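Side-chain contact in esterase (Sinorhizobium meliloti 1021, PDB 4TX1), which probably hydrolyses acetyl ester bonds, as a carbohydrate acetylesterase of the SGNH hydrolase family: residues A66-L71 / D75-R80. Numbering follows the deposited sequence.
Sequences AYDDHL and DRNGAR
Two arginine-aspartate pairs, Arg-80 with Asp-68 and Arg-76 with Asp-69, join loop 66-71 to 75-80, the turn that leads into helix 78-89, and they differ in how their flat groups meet. Arg-80, on the helix itself, crosses Asp-68 at about a right angle, yet guanidinium and carboxylate planes are nearly parallel, 16° apart. Both terminal nitrogens converge on one oxygen through bent bonds: NH2 reaches Asp-68 OD1 at 2.6 Å from above the carboxylate plane, while the bond from NH1 is weak. The aliphatic chain of Arg-80 bends at its third torsion (chi3 49°), which folds the guanidinium back so that it also grips Asp-75 side-on. NE meets Asp-75 OD2 almost straight at 2.8 Å, and NH2 binds Asp-75 OD1, which takes the backbone N of Asn-77 from its opposite face and so closes an Asx turn. Water 2 ties this same oxygen to the backbone N of Asp-69.

Arg-76 works differently. Its chain, extended from CG to NE, crosses Asp-69 at a slant, CD 3.7 Å from CG of the aspartate, and the two planes are turned 75° apart; NH1 comes from above the carboxylate to Asp-69 OD2 at 3.2 Å. The other oxygen, OD1, accepts from the backbone N of Leu-71 in a second Asx turn, which fixes the carboxylate's rotation. Farther along, CB of Ala-66 packs on CB of Ala-79 at 3.8 Å, and Leu-122 and Leu-125 of helix 112-127 also touch Ala-79.

Asp-68 OD2 is hydrogen-bonded to NE2 of His-70 of a neighbouring subunit, so the polar network reaches the subunit interface. Arg-80 sits between the carboxylates of Asp-68 and Asp-75, whose OD1 atoms are 5.0 Å apart; its charge probably offsets their repulsion and favours both being ionised.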
ATOM      1  N   ALA A  66      11.061   9.775  -7.292  1.00 11.12           N
ATOM      2  CA  ALA A  66      10.882   8.799  -6.201  1.00 12.11           C
ATOM      3  C   ALA A  66       9.851   9.263  -5.188  1.00 12.01           C
ATOM      4  O   ALA A  66       9.950   8.973  -3.962  1.00 12.66           O
ATOM      5  CB  ALA A  66      12.221   8.486  -5.479  1.00 11.77           C
ATOM      6  N   TYR A  67       8.872  10.022  -5.663  1.00 11.95           N
ATOM      7  CA  TYR A  67       7.898  10.713  -4.795  1.00 12.77           C
ATOM      8  C   TYR A  67       6.475  10.431  -5.205  1.00 12.19           C
ATOM      9  O   TYR A  67       6.114  10.404  -6.342  1.00 11.28           O
ATOM     10  CB  TYR A  67       8.199  12.201  -4.765  1.00 13.64           C
ATOM     11  CG  TYR A  67       9.625  12.510  -4.332  1.00 12.25           C
ATOM     12  CD1 TYR A  67       9.987  12.555  -2.956  1.00 14.88           C
ATOM     13  CD2 TYR A  67      10.614  12.656  -5.252  1.00 12.30           C
ATOM     14  CE1 TYR A  67      11.296  12.726  -2.593  1.00 14.28           C
ATOM     15  CE2 TYR A  67      11.965  12.790  -4.852  1.00 12.95           C
ATOM     16  CZ  TYR A  67      12.271  12.861  -3.517  1.00 15.00           C
ATOM     17  OH  TYR A  67      13.580  13.093  -3.176  1.00 15.92           O
ATOM     18  N   ASP A  68       5.594  10.292  -4.227  1.00 12.51           N
ATOM     19  CA  ASP A  68       4.216  10.014  -4.515  1.00 12.91           C
ATOM     20  C   ASP A  68       3.464  11.249  -5.036  1.00 12.59           C
ATOM     21  O   ASP A  68       3.668  12.394  -4.580  1.00 15.24           O
ATOM     22  CB  ASP A  68       3.537   9.654  -3.201  1.00 15.17           C
ATOM     23  CG  ASP A  68       4.061   8.361  -2.612  1.00 21.76           C
ATOM     24  OD1 ASP A  68       4.402   7.433  -3.402  1.00 16.65           O
ATOM     25  OD2 ASP A  68       4.229   8.372  -1.309  1.00 26.65           O
ATOM     26  N   ASP A  69       2.570  11.001  -5.946  1.00 12.44           N
ATOM     27  CA  ASP A  69       1.657  11.984  -6.520  1.00 12.50           C
ATOM     28  C   ASP A  69       0.403  11.290  -6.900  1.00 13.47           C
ATOM     29  O   ASP A  69       0.395  10.435  -7.787  1.00 13.91           O
ATOM     30  CB  ASP A  69       2.330  12.722  -7.689  1.00 12.51           C
ATOM     31  CG  ASP A  69       1.425  13.742  -8.344  1.00 16.64           C
ATOM     32  OD1 ASP A  69       0.245  13.655  -8.103  1.00 20.35           O
ATOM     33  OD2 ASP A  69       1.881  14.593  -9.182  1.00 14.32           O
ATOM     34  N   HIS A  70      -0.702  11.569  -6.179  1.00 12.78           N
ATOM     35  CA  HIS A  70      -1.974  10.856  -6.311  1.00 13.45           C
ATOM     36  C   HIS A  70      -3.000  11.639  -7.126  1.00 13.11           C
ATOM     37  O   HIS A  70      -4.192  11.400  -7.088  1.00 15.01           O
ATOM     38  CB  HIS A  70      -2.556  10.536  -4.916  1.00 16.09           C
ATOM     39  CG  HIS A  70      -1.611   9.842  -4.004  1.00 15.69           C
ATOM     40  ND1 HIS A  70      -1.115   8.572  -4.251  1.00 20.96           N
ATOM     41  CD2 HIS A  70      -1.009  10.267  -2.865  1.00 15.91           C
ATOM     42  CE1 HIS A  70      -0.303   8.226  -3.254  1.00 19.84           C
ATOM     43  NE2 HIS A  70      -0.266   9.224  -2.387  1.00 17.25           N
ATOM     44  N   LEU A  71      -2.524  12.586  -7.919  1.00 11.81           N
ATOM     45  CA  LEU A  71      -3.394  13.438  -8.684  1.00 11.50           C
ATOM     46  C   LEU A  71      -3.860  12.959 -10.063  1.00 13.99           C
ATOM     47  O   LEU A  71      -4.695  13.632 -10.749  1.00 13.92           O
ATOM     48  CB  LEU A  71      -2.749  14.846  -8.810  1.00 13.18           C
ATOM     49  CG  LEU A  71      -2.519  15.587  -7.505  1.00 13.69           C
ATOM     50  CD1 LEU A  71      -1.672  16.857  -7.729  1.00 14.68           C
ATOM     51  CD2 LEU A  71      -3.839  15.903  -6.795  1.00 13.98           C
ATOM     52  N   ASP A  75       0.270   5.506 -11.016  1.00 10.18           N
ATOM     53  CA  ASP A  75       1.289   5.673  -9.943  1.00 10.59           C
ATOM     54  C   ASP A  75       2.405   6.449 -10.565  1.00 10.27           C
ATOM     55  O   ASP A  75       3.150   5.932 -11.406  1.00 11.03           O
ATOM     56  CB  ASP A  75       1.738   4.353  -9.379  1.00 11.89           C
ATOM     57  CG  ASP A  75       2.692   4.462  -8.263  1.00 12.13           C
ATOM     58  OD1 ASP A  75       3.158   5.588  -7.919  1.00 11.82           O
ATOM     59  OD2 ASP A  75       2.874   3.361  -7.615  1.00 13.74           O
ATOM     60  N   ARG A  76       2.548   7.701 -10.096  1.00 10.45           N
ATOM     61  CA  ARG A  76       3.571   8.646 -10.619  1.00 10.43           C
ATOM     62  C   ARG A  76       4.902   8.505  -9.883  1.00 11.49           C
ATOM     63  O   ARG A  76       5.840   9.219 -10.174  1.00 11.13           O
ATOM     64  CB  ARG A  76       3.023  10.058 -10.506  1.00 10.88           C
ATOM     65  CG  ARG A  76       2.033  10.374 -11.630  1.00 11.41           C
ATOM     66  CD  ARG A  76       1.431  11.747 -11.426  1.00 11.47           C
ATOM     67  NE  ARG A  76       0.797  12.196 -12.655  1.00 12.30           N
ATOM     68  CZ  ARG A  76       0.166  13.364 -12.783  1.00 14.06           C
ATOM     69  NH1 ARG A  76      -0.048  14.157 -11.740  1.00 15.46           N
ATOM     70  NH2 ARG A  76      -0.366  13.727 -13.946  1.00 13.88           N
ATOM     71  N   ASN A  77       4.991   7.627  -8.887  1.00 10.95           N
ATOM     72  CA  ASN A  77       6.278   7.508  -8.193  1.00 10.00           C
ATOM     73  C   ASN A  77       7.233   6.635  -9.023  1.00 10.00           C
ATOM     74  O   ASN A  77       7.016   5.477  -9.270  1.00 10.48           O
ATOM     75  CB  ASN A  77       6.028   6.840  -6.800  1.00 10.48           C
ATOM     76  CG  ASN A  77       7.244   6.784  -5.914  1.00 11.67           C
ATOM     77  OD1 ASN A  77       7.098   7.045  -4.629  1.00 14.26           O
ATOM     78  ND2 ASN A  77       8.366   6.392  -6.428  1.00  8.60           N
ATOM     79  N   GLY A  78       8.296   7.281  -9.532  1.00 10.40           N
ATOM     80  CA  GLY A  78       9.133   6.564 -10.474  1.00 10.09           C
ATOM     81  C   GLY A  78       9.790   5.363  -9.849  1.00 10.11           C
ATOM     82  O   GLY A  78       9.913   4.342 -10.479  1.00 10.68           O
ATOM     83  N   ALA A  79      10.171   5.475  -8.595  1.00 11.24           N
ATOM     84  CA  ALA A  79      10.881   4.402  -7.936  1.00 12.31           C
ATOM     85  C   ALA A  79       9.976   3.227  -7.617  1.00 12.32           C
ATOM     86  O   ALA A  79      10.395   2.080  -7.714  1.00 13.87           O
ATOM     87  CB  ALA A  79      11.523   4.929  -6.675  1.00 12.03           C
ATOM     88  N   ARG A  80       8.739   3.467  -7.217  1.00 12.46           N
ATOM     89  CA  ARG A  80       7.816   2.362  -6.906  1.00 12.56           C
ATOM     90  C   ARG A  80       7.486   1.515  -8.119  1.00 12.44           C
ATOM     91  O   ARG A  80       7.365   0.311  -8.032  1.00 14.20           O
ATOM     92  CB  ARG A  80       6.523   2.874  -6.221  1.00 13.80           C
ATOM     93  CG  ARG A  80       5.627   1.675  -5.807  1.00 16.54           C
ATOM     94  CD  ARG A  80       4.672   2.199  -4.670  1.00 19.20           C
ATOM     95  NE  ARG A  80       4.037   3.464  -5.085  1.00 20.93           N
ATOM     96  CZ  ARG A  80       3.990   4.558  -4.409  1.00 18.67           C
ATOM     97  NH1 ARG A  80       4.461   4.594  -3.116  1.00 20.57           N
ATOM     98  NH2 ARG A  80       3.383   5.621  -4.967  1.00 19.23           N
TER
HETATM   99  O   HOH W   1       3.905   5.981  -0.099  1.00 36.58           O
HETATM  100  O   HOH W   2       2.058   8.122  -6.929  1.00 16.01           O